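Local coordinates for protein glycoside hydrolase family 31 (Trueperella pyogenes, PDB 5I0F) that degrades cycloalternan, probably by cleaving its alpha-glucosidic bonds through a covalent glycosyl-enzyme intermediate, as in other family 31 glycoside hydrolases, at residues L152-V155 with H161-K164; M311-R316 with T605-A610; A550-I555 with M654-A659. All coordinates share one frame; numbering follows the deposited sequence.

Contact 1 of 3, residues L152-V155 with H161-K164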
loop_
_atom_site.group_PDB
_atom_site.type_symbol
_atom_site.label_atom_id
_atom_site.label_comp_id
_atom_site.label_asym_id
_atom_site.label_seq_id
_atom_site.Cartn_x
_atom_site.Cartn_y
_atom_site.Cartn_z
ATOM N N LEU A 152 -25.036 1.465 -16.913
ATOM C CA LEU A 152 -24.804 0.576 -18.055
ATOM C C LEU A 152 -24.126 -0.713 -17.575
ATOM O O LEU A 152 -23.140 -0.653 -16.832
ATOM C CB LEU A 152 -23.918 1.272 -19.078
ATOM C CG LEU A 152 -24.548 2.416 -19.886
ATOM C CD1 LEU A 152 -23.476 3.151 -20.683
ATOM C CD2 LEU A 152 -25.634 1.894 -20.803
ATOM N N TRP A 153 -24.627 -1.862 -18.031
ATOM C CA TRP A 153 -24.192 -3.189 -17.531
ATOM C C TRP A 153 -23.481 -3.915 -18.657
ATOM O O TRP A 153 -24.012 -3.982 -19.766
ATOM C CB TRP A 153 -25.407 -3.992 -17.042
ATOM C CG TRP A 153 -26.201 -3.270 -15.987
ATOM C CD1 TRP A 153 -27.224 -2.395 -16.188
ATOM C CD2 TRP A 153 -26.011 -3.355 -14.571
ATOM N NE1 TRP A 153 -27.695 -1.923 -14.975
ATOM C CE2 TRP A 153 -26.971 -2.507 -13.966
ATOM C CE3 TRP A 153 -25.144 -4.099 -13.745
ATOM C CZ2 TRP A 153 -27.068 -2.349 -12.575
ATOM C CZ3 TRP A 153 -25.234 -3.942 -12.367
ATOM C CH2 TRP A 153 -26.203 -3.066 -11.789
ATOM N N LEU A 154 -22.271 -4.417 -18.386
ATOM C CA LEU A 154 -21.461 -5.095 -19.394
ATOM C C LEU A 154 -21.847 -6.573 -19.381
ATOM O O LEU A 154 -21.462 -7.310 -18.468
ATOM C CB LEU A 154 -19.963 -4.891 -19.142
ATOM C CG LEU A 154 -19.030 -5.462 -20.226
ATOM C CD1 LEU A 154 -19.284 -4.822 -21.582
ATOM C CD2 LEU A 154 -17.570 -5.309 -19.817
ATOM N N VAL A 155 -22.591 -6.992 -20.399
ATOM C CA VAL A 155 -23.235 -8.308 -20.406
ATOM C C VAL A 155 -22.824 -9.174 -21.590
ATOM O O VAL A 155 -22.638 -8.679 -22.696
ATOM C CB VAL A 155 -24.777 -8.218 -20.395
ATOM C CG1 VAL A 155 -25.264 -7.566 -19.106
ATOM C CG2 VAL A 155 -25.321 -7.503 -21.630
ATOM N N HIS A 161 -20.570 -8.635 -16.163
ATOM C CA HIS A 161 -19.169 -8.575 -15.740
ATOM C C HIS A 161 -18.779 -7.300 -15.014
ATOM O O HIS A 161 -17.948 -7.350 -14.095
ATOM C CB HIS A 161 -18.252 -8.781 -16.936
ATOM C CG HIS A 161 -18.609 -9.986 -17.748
ATOM N ND1 HIS A 161 -18.324 -11.265 -17.338
ATOM C CD2 HIS A 161 -19.280 -10.108 -18.916
ATOM C CE1 HIS A 161 -18.783 -12.127 -18.230
ATOM N NE2 HIS A 161 -19.372 -11.448 -19.195
ATOM N N ARG A 162 -19.332 -6.176 -15.458
ATOM C CA ARG A 162 -19.036 -4.844 -14.886
ATOM C C ARG A 162 -20.275 -3.959 -14.957
ATOM O O ARG A 162 -21.222 -4.243 -15.702
ATOM C CB ARG A 162 -17.892 -4.162 -15.643
ATOM C CG ARG A 162 -16.541 -4.858 -15.512
ATOM C CD ARG A 162 -15.366 -3.897 -15.604
ATOM N NE ARG A 162 -15.281 -3.286 -16.924
ATOM C CZ ARG A 162 -14.735 -3.849 -17.999
ATOM N NH1 ARG A 162 -14.219 -5.073 -17.961
ATOM N NH2 ARG A 162 -14.722 -3.182 -19.143
ATOM N N VAL A 163 -20.263 -2.872 -14.200
ATOM C CA VAL A 163 -21.316 -1.872 -14.324
ATOM C C VAL A 163 -20.667 -0.512 -14.273
ATOM O O VAL A 163 -19.668 -0.333 -13.584
ATOM C CB VAL A 163 -22.384 -2.028 -13.220
ATOM C CG1 VAL A 163 -21.791 -1.882 -11.817
ATOM C CG2 VAL A 163 -23.539 -1.048 -13.414
ATOM N N LYS A 164 -21.221 0.442 -15.002
ATOM C CA LYS A 164 -20.839 1.823 -14.769
ATOM C C LYS A 164 -22.044 2.716 -14.561
ATOM O O LYS A 164 -23.140 2.452 -15.061
ATOM C CB LYS A 164 -19.891 2.363 -15.841
ATOM C CG LYS A 164 -20.431 2.408 -17.231
ATOM C CD LYS A 164 -19.289 2.443 -18.248
ATOM C CE LYS A 164 -19.881 2.484 -19.651
ATOM N NZ LYS A 164 -18.848 2.629 -20.703
#
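Leu152 and Lys164 exchange two backbone bonds in an antiparallel hydrogen-bonded pair: Leu152 N donates to Lys164 O at 2.8 Å, and Lys164 N to Leu152 O at 2.9 Å. Nearer the turn, Leu154 N bonds to Arg162 O at 2.9 Å in an almost straight line (177°). Leu154 O in turn accepts from His161 N at 2.8 Å. Between Leu152 and Leu154, Trp153 faces Val163 in a non-hydrogen-bonded pair, whose backbone groups turn outward: Trp153 bonds to Ser132 of strand 130-132 and Val163 to Val252 of strand 247-253. Leu152 O also receives a CA-H...O contact from Val163 CA at 3.3 Å.

On the Trp153 face of the sheet, a chi1 of 60° puts Val163 CG1 between the backbone N and the carbonyl carbon and leaves CG2 anti to N. Val163 CG2 thereby lies over the six-membered ring of Trp153, 3.4 Å from its centroid, in a CH-pi contact. The other face carries Leu152, Leu154, Arg162 and Lys164. Here Leu154 CD2 lies over one face of the Arg162 guanidinium, toward its rim and 3.6 Å from Arg162 NH2, while Arg162 NE turns to a salt bridge with Glu251. The bend at chi3 turns the guanidinium so that this face meets the leucine methyl. Arg162 N is buried with no partner in the model. His161 NE2 is satisfied by Ser156 OG, and Lys164 makes a cation-pi contact with Trp131. The whole is a beta hairpin, its two strands, 152-155 and 160-168, adjacent in a six-stranded antiparallel sheet.

Contact 2 of 3, residues M311-R316 with T605-A610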
loop_
_atom_site.group_PDB
_atom_site.type_symbol
_atom_site.label_atom_id
_atom_site.label_comp_id
_atom_site.label_asym_id
_atom_site.label_seq_id
_atom_site.Cartn_x
_atom_site.Cartn_y
_atom_site.Cartn_z
ATOM N N MET A 311 22.360 -2.724 18.970
ATOM C CA MET A 311 22.722 -2.113 20.233
ATOM C C MET A 311 23.683 -0.942 20.053
ATOM O O MET A 311 23.589 0.019 20.803
ATOM C CB MET A 311 23.291 -3.162 21.182
ATOM C CG MET A 311 22.265 -4.191 21.606
ATOM S SD MET A 311 20.801 -3.510 22.420
ATOM C CE MET A 311 21.481 -2.999 23.989
ATOM N N GLU A 312 24.576 -1.013 19.062
ATOM C CA GLU A 312 25.468 0.111 18.736
ATOM C C GLU A 312 24.665 1.398 18.437
ATOM O O GLU A 312 25.015 2.498 18.907
ATOM C CB GLU A 312 26.395 -0.236 17.549
ATOM C CG GLU A 312 27.172 0.955 16.964
ATOM C CD GLU A 312 28.033 0.622 15.746
ATOM O OE1 GLU A 312 27.784 -0.399 15.059
ATOM O OE2 GLU A 312 28.971 1.417 15.451
ATOM N N GLN A 313 23.604 1.256 17.653
ATOM C CA GLN A 313 22.765 2.382 17.309
ATOM C C GLN A 313 21.923 2.891 18.478
ATOM O O GLN A 313 21.801 4.103 18.648
ATOM C CB GLN A 313 21.897 2.047 16.103
ATOM C CG GLN A 313 22.730 1.749 14.842
ATOM C CD GLN A 313 23.698 2.845 14.466
ATOM O OE1 GLN A 313 23.456 4.047 14.674
ATOM N NE2 GLN A 313 24.836 2.434 13.931
ATOM N N MET A 314 21.419 1.973 19.311
ATOM C CA MET A 314 20.681 2.376 20.514
ATOM C C MET A 314 21.618 3.099 21.496
ATOM O O MET A 314 21.247 4.124 22.065
ATOM C CB MET A 314 19.995 1.185 21.179
ATOM C CG MET A 314 18.985 0.451 20.293
ATOM S SD MET A 314 17.640 1.499 19.725
ATOM C CE MET A 314 18.263 2.033 18.141
ATOM N N ASP A 315 22.844 2.601 21.661
ATOM C CA ASP A 315 23.825 3.289 22.523
ATOM C C ASP A 315 24.168 4.675 21.932
ATOM O O ASP A 315 24.318 5.641 22.670
ATOM C CB ASP A 315 25.109 2.471 22.723
ATOM C CG ASP A 315 24.892 1.180 23.508
ATOM O OD1 ASP A 315 23.810 0.982 24.156
ATOM O OD2 ASP A 315 25.821 0.337 23.481
ATOM N N ARG A 316 24.256 4.776 20.610
ATOM C CA ARG A 316 24.558 6.073 19.987
ATOM C C ARG A 316 23.426 7.087 20.208
ATOM O O ARG A 316 23.690 8.226 20.569
ATOM C CB ARG A 316 24.921 5.921 18.519
ATOM C CG ARG A 316 25.453 7.187 17.859
ATOM C CD ARG A 316 26.839 7.570 18.340
ATOM N NE ARG A 316 27.344 8.766 17.663
ATOM C CZ ARG A 316 28.007 8.784 16.503
ATOM N NH1 ARG A 316 28.401 9.948 16.001
ATOM N NH2 ARG A 316 28.298 7.663 15.839
ATOM N N THR A 605 20.384 7.421 9.953
ATOM C CA THR A 605 20.657 7.980 11.272
ATOM C C THR A 605 21.205 9.401 11.129
ATOM O O THR A 605 21.845 9.713 10.142
ATOM C CB THR A 605 21.699 7.158 12.021
ATOM O OG1 THR A 605 22.896 7.070 11.220
ATOM C CG2 THR A 605 21.160 5.754 12.335
ATOM N N PRO A 606 20.990 10.258 12.134
ATOM C CA PRO A 606 21.493 11.620 12.025
ATOM C C PRO A 606 23.001 11.698 11.848
ATOM O O PRO A 606 23.499 12.510 11.048
ATOM C CB PRO A 606 21.040 12.253 13.347
ATOM C CG PRO A 606 19.786 11.521 13.699
ATOM C CD PRO A 606 20.041 10.106 13.260
ATOM N N TRP A 607 23.707 10.806 12.540
ATOM C CA TRP A 607 25.183 10.718 12.483
ATOM C C TRP A 607 25.718 10.203 11.148
ATOM O O TRP A 607 26.703 10.753 10.640
ATOM C CB TRP A 607 25.782 9.915 13.676
ATOM C CG TRP A 607 24.988 8.724 14.119
ATOM C CD1 TRP A 607 25.160 7.431 13.731
ATOM C CD2 TRP A 607 23.862 8.734 14.995
ATOM N NE1 TRP A 607 24.215 6.639 14.315
ATOM C CE2 TRP A 607 23.413 7.414 15.109
ATOM C CE3 TRP A 607 23.213 9.735 15.724
ATOM C CZ2 TRP A 607 22.324 7.066 15.901
ATOM C CZ3 TRP A 607 22.149 9.402 16.502
ATOM C CH2 TRP A 607 21.718 8.073 16.601
ATOM N N ASN A 608 25.115 9.155 10.576
ATOM C CA ASN A 608 25.576 8.695 9.257
ATOM C C ASN A 608 25.319 9.736 8.163
ATOM O O ASN A 608 26.208 10.022 7.335
ATOM C CB ASN A 608 24.962 7.361 8.843
ATOM C CG ASN A 608 25.621 6.803 7.595
ATOM O OD1 ASN A 608 26.854 6.676 7.541
ATOM N ND2 ASN A 608 24.825 6.516 6.568
ATOM N N VAL A 609 24.142 10.355 8.198
ATOM C CA VAL A 609 23.822 11.387 7.211
ATOM C C VAL A 609 24.793 12.566 7.364
ATOM O O VAL A 609 25.313 13.072 6.358
ATOM C CB VAL A 609 22.336 11.810 7.235
ATOM C CG1 VAL A 609 22.051 12.855 6.180
ATOM C CG2 VAL A 609 21.411 10.588 6.994
ATOM N N ALA A 610 25.049 12.978 8.606
ATOM C CA ALA A 610 26.008 14.057 8.881
ATOM C C ALA A 610 27.385 13.698 8.333
ATOM O O ALA A 610 28.032 14.539 7.681
ATOM C CB ALA A 610 26.102 14.350 10.369
#
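Trp607 reaches from helix 606-613 to helix 307-320 of the TIM-barrel domain, meeting Gln313 and Arg316 one turn apart. Helix 307-320 follows the first strand of the closed eight-stranded barrel and helix 606-613 the last, so the contact links elements from the start and the end of the barrel sequence.

The tight part is the indole sandwich. Arg316 CG stands over one face of the ring, 3.6 Å from the centroid of the six-membered ring of Trp607, while Thr605 CB and Pro606 CD lie over the rim of the opposite face. With CG anti to the backbone N (chi1 -171°) and a bend at chi2, the Arg316 chain runs across the indole and lays its guanidinium over the CB-CG-CD1 side of the five-membered ring, off its centre. The two planes are 22° apart and their centres 4.3 Å apart, a cation-pi stack in which Arg316 NH1 approaches Trp607 CB to 3.5 Å.

The outer, looser side is that of the partly exposed Arg316, whose NE forms a salt bridge with Glu320. On the buried side, Thr605 is the N-cap of helix 606-613, its OG1 accepting from Asn608 N at 3.1 Å, while Thr605 CG2 touches Gln313 OE1 at 3.7 Å. Gln313 brings its amide nearly coplanar with the indole at the ring's edge. There Trp607 NE1 donates to Gln313 OE1 at 2.7 Å, the oxygen just 4° out of the ring plane.

Contact 3 of 3, residues A550-I555 with M654-A659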
loop_
_atom_site.group_PDB
_atom_site.type_symbol
_atom_site.label_atom_id
_atom_site.label_comp_id
_atom_site.label_asym_id
_atom_site.label_seq_id
_atom_site.Cartn_x
_atom_site.Cartn_y
_atom_site.Cartn_z
ATOM N N ALA A 550 -4.508 9.806 3.355
ATOM C CA ALA A 550 -4.749 8.612 4.175
ATOM C C ALA A 550 -5.590 9.009 5.410
ATOM O O ALA A 550 -6.567 8.332 5.748
ATOM C CB ALA A 550 -3.439 7.966 4.587
ATOM N N GLY A 551 -5.229 10.125 6.040
ATOM C CA GLY A 551 -5.997 10.675 7.171
ATOM C C GLY A 551 -7.464 10.926 6.848
ATOM O O GLY A 551 -8.376 10.569 7.634
ATOM N N ALA A 552 -7.696 11.461 5.652
ATOM C CA ALA A 552 -9.036 11.776 5.168
ATOM C C ALA A 552 -9.900 10.539 4.841
ATOM O O ALA A 552 -11.094 10.698 4.547
ATOM C CB ALA A 552 -8.948 12.716 3.959
ATOM N N CYS A 553 -9.323 9.336 4.903
ATOM C CA CYS A 553 -10.074 8.084 4.802
ATOM C C CYS A 553 -10.026 7.260 6.083
ATOM O O CYS A 553 -10.442 6.098 6.099
ATOM C CB CYS A 553 -9.545 7.284 3.611
ATOM S SG CYS A 553 -9.669 8.253 2.091
ATOM N N GLY A 554 -9.560 7.871 7.166
ATOM C CA GLY A 554 -9.573 7.251 8.473
ATOM C C GLY A 554 -8.348 6.457 8.861
ATOM O O GLY A 554 -8.406 5.714 9.829
ATOM N N ILE A 555 -7.240 6.609 8.127
ATOM C CA ILE A 555 -5.962 6.011 8.504
ATOM C C ILE A 555 -5.288 7.040 9.399
ATOM O O ILE A 555 -4.677 8.002 8.908
ATOM C CB ILE A 555 -5.084 5.692 7.279
ATOM C CG1 ILE A 555 -5.761 4.677 6.353
ATOM C CG2 ILE A 555 -3.710 5.172 7.706
ATOM C CD1 ILE A 555 -5.996 3.308 6.957
ATOM N N MET A 654 -7.195 20.739 5.621
ATOM C CA MET A 654 -7.762 22.008 6.096
ATOM C C MET A 654 -9.285 22.057 6.026
ATOM O O MET A 654 -9.929 22.758 6.809
ATOM C CB MET A 654 -7.205 23.150 5.272
ATOM C CG MET A 654 -5.697 23.224 5.273
ATOM S SD MET A 654 -5.103 24.074 6.728
ATOM C CE MET A 654 -5.348 25.725 6.088
ATOM N N PHE A 655 -9.863 21.315 5.081
ATOM C CA PHE A 655 -11.305 21.352 4.868
ATOM C C PHE A 655 -12.113 20.803 6.038
ATOM O O PHE A 655 -13.290 21.107 6.124
ATOM C CB PHE A 655 -11.724 20.695 3.528
ATOM C CG PHE A 655 -11.623 19.193 3.500
ATOM C CD1 PHE A 655 -12.640 18.407 4.013
ATOM C CD2 PHE A 655 -10.554 18.566 2.893
ATOM C CE1 PHE A 655 -12.570 17.025 3.959
ATOM C CE2 PHE A 655 -10.465 17.181 2.847
ATOM C CZ PHE A 655 -11.482 16.406 3.372
ATOM N N TYR A 656 -11.514 20.004 6.931
ATOM C CA TYR A 656 -12.279 19.477 8.072
ATOM C C TYR A 656 -12.751 20.589 9.017
ATOM O O TYR A 656 -13.870 20.534 9.506
ATOM C CB TYR A 656 -11.508 18.373 8.847
ATOM C CG TYR A 656 -11.524 17.089 8.070
ATOM C CD1 TYR A 656 -12.669 16.301 8.017
ATOM C CD2 TYR A 656 -10.426 16.698 7.318
ATOM C CE1 TYR A 656 -12.703 15.134 7.258
ATOM C CE2 TYR A 656 -10.442 15.530 6.550
ATOM C CZ TYR A 656 -11.583 14.760 6.515
ATOM O OH TYR A 656 -11.603 13.613 5.748
ATOM N N ASP A 657 -11.902 21.584 9.257
ATOM C CA ASP A 657 -12.215 22.661 10.185
ATOM C C ASP A 657 -12.447 24.000 9.479
ATOM O O ASP A 657 -12.961 24.910 10.118
ATOM C CB ASP A 657 -11.085 22.826 11.221
ATOM C CG ASP A 657 -10.778 21.540 11.996
ATOM O OD1 ASP A 657 -11.735 20.846 12.399
ATOM O OD2 ASP A 657 -9.572 21.229 12.217
ATOM N N HIS A 658 -12.071 24.136 8.200
ATOM C CA HIS A 658 -12.130 25.426 7.484
ATOM C C HIS A 658 -12.718 25.329 6.069
ATOM O O HIS A 658 -12.352 26.118 5.198
ATOM C CB HIS A 658 -10.728 26.069 7.428
ATOM C CG HIS A 658 -10.065 26.171 8.765
ATOM N ND1 HIS A 658 -9.092 25.289 9.182
ATOM C CD2 HIS A 658 -10.276 27.013 9.801
ATOM C CE1 HIS A 658 -8.715 25.598 10.412
ATOM N NE2 HIS A 658 -9.418 26.642 10.808
ATOM N N ALA A 659 -13.682 24.431 5.852
ATOM C CA ALA A 659 -14.262 24.227 4.501
ATOM C C ALA A 659 -15.063 25.401 3.935
ATOM O O ALA A 659 -15.311 25.444 2.734
ATOM C CB ALA A 659 -15.133 22.973 4.467
#
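With chi1 at -75°, Tyr656 CG lies anti to its carbonyl carbon, and the phenol reaches from the short helical turn 655-658 to Ala552; chi2 of -76° turns the ring so that Ala552 CB meets it at the edge. The hydroxyl makes the closest approaches: Tyr656 OH is 3.3 Å from Ala552 CB and 3.2 Å from Ala552 O. Tyr656 CE2 adds an apolar contact at 4.1 Å from Ala552 CB. Gln217 serves both sides, its NE2 donating to Ala552 O and its OE1 making a weak hydrogen bond with Tyr656 OH.

Ala552 belongs to a Schellman motif that ends helix 537-551. Ile555 N bonds to Ala550 O at 3.0 Å and Gly554 N to Gly551 O at 3.0 Å, with Gly554 as the C-prime residue. Its positive phi of 91° suits glycine, since a CB would press against the preceding carbonyl O. Ala550 O also accepts from Cys553 N, which reaches it from the other face of the carbonyl plane than Ile555 N.

The contact thus joins a helix end of the TIM barrel to the C-terminal domain, with Tyr656 against helix 273-284 and Ala552 against strand 174-179.

The three contacts occupy separate places in the chain: contacts 1 and 2 lie on opposite sides of its centre, with their own centres about 56 Å apart, and contact 3 is nearer the middle. Contact 1 is local and partly buried, held by backbone bonds between neighbouring strands of a hairpin. Contacts 2 and 3 are buried and bridge residues far apart in sequence through side chains; both draw on the barrel domain, but contact 2 stays within it whereas contact 3 crosses to the C-terminal domain. Their chemistry differs accordingly: between helices, contact 2 relies on a charged and hydrogen-bonded indole, while between domains contact 3 is a slight touch.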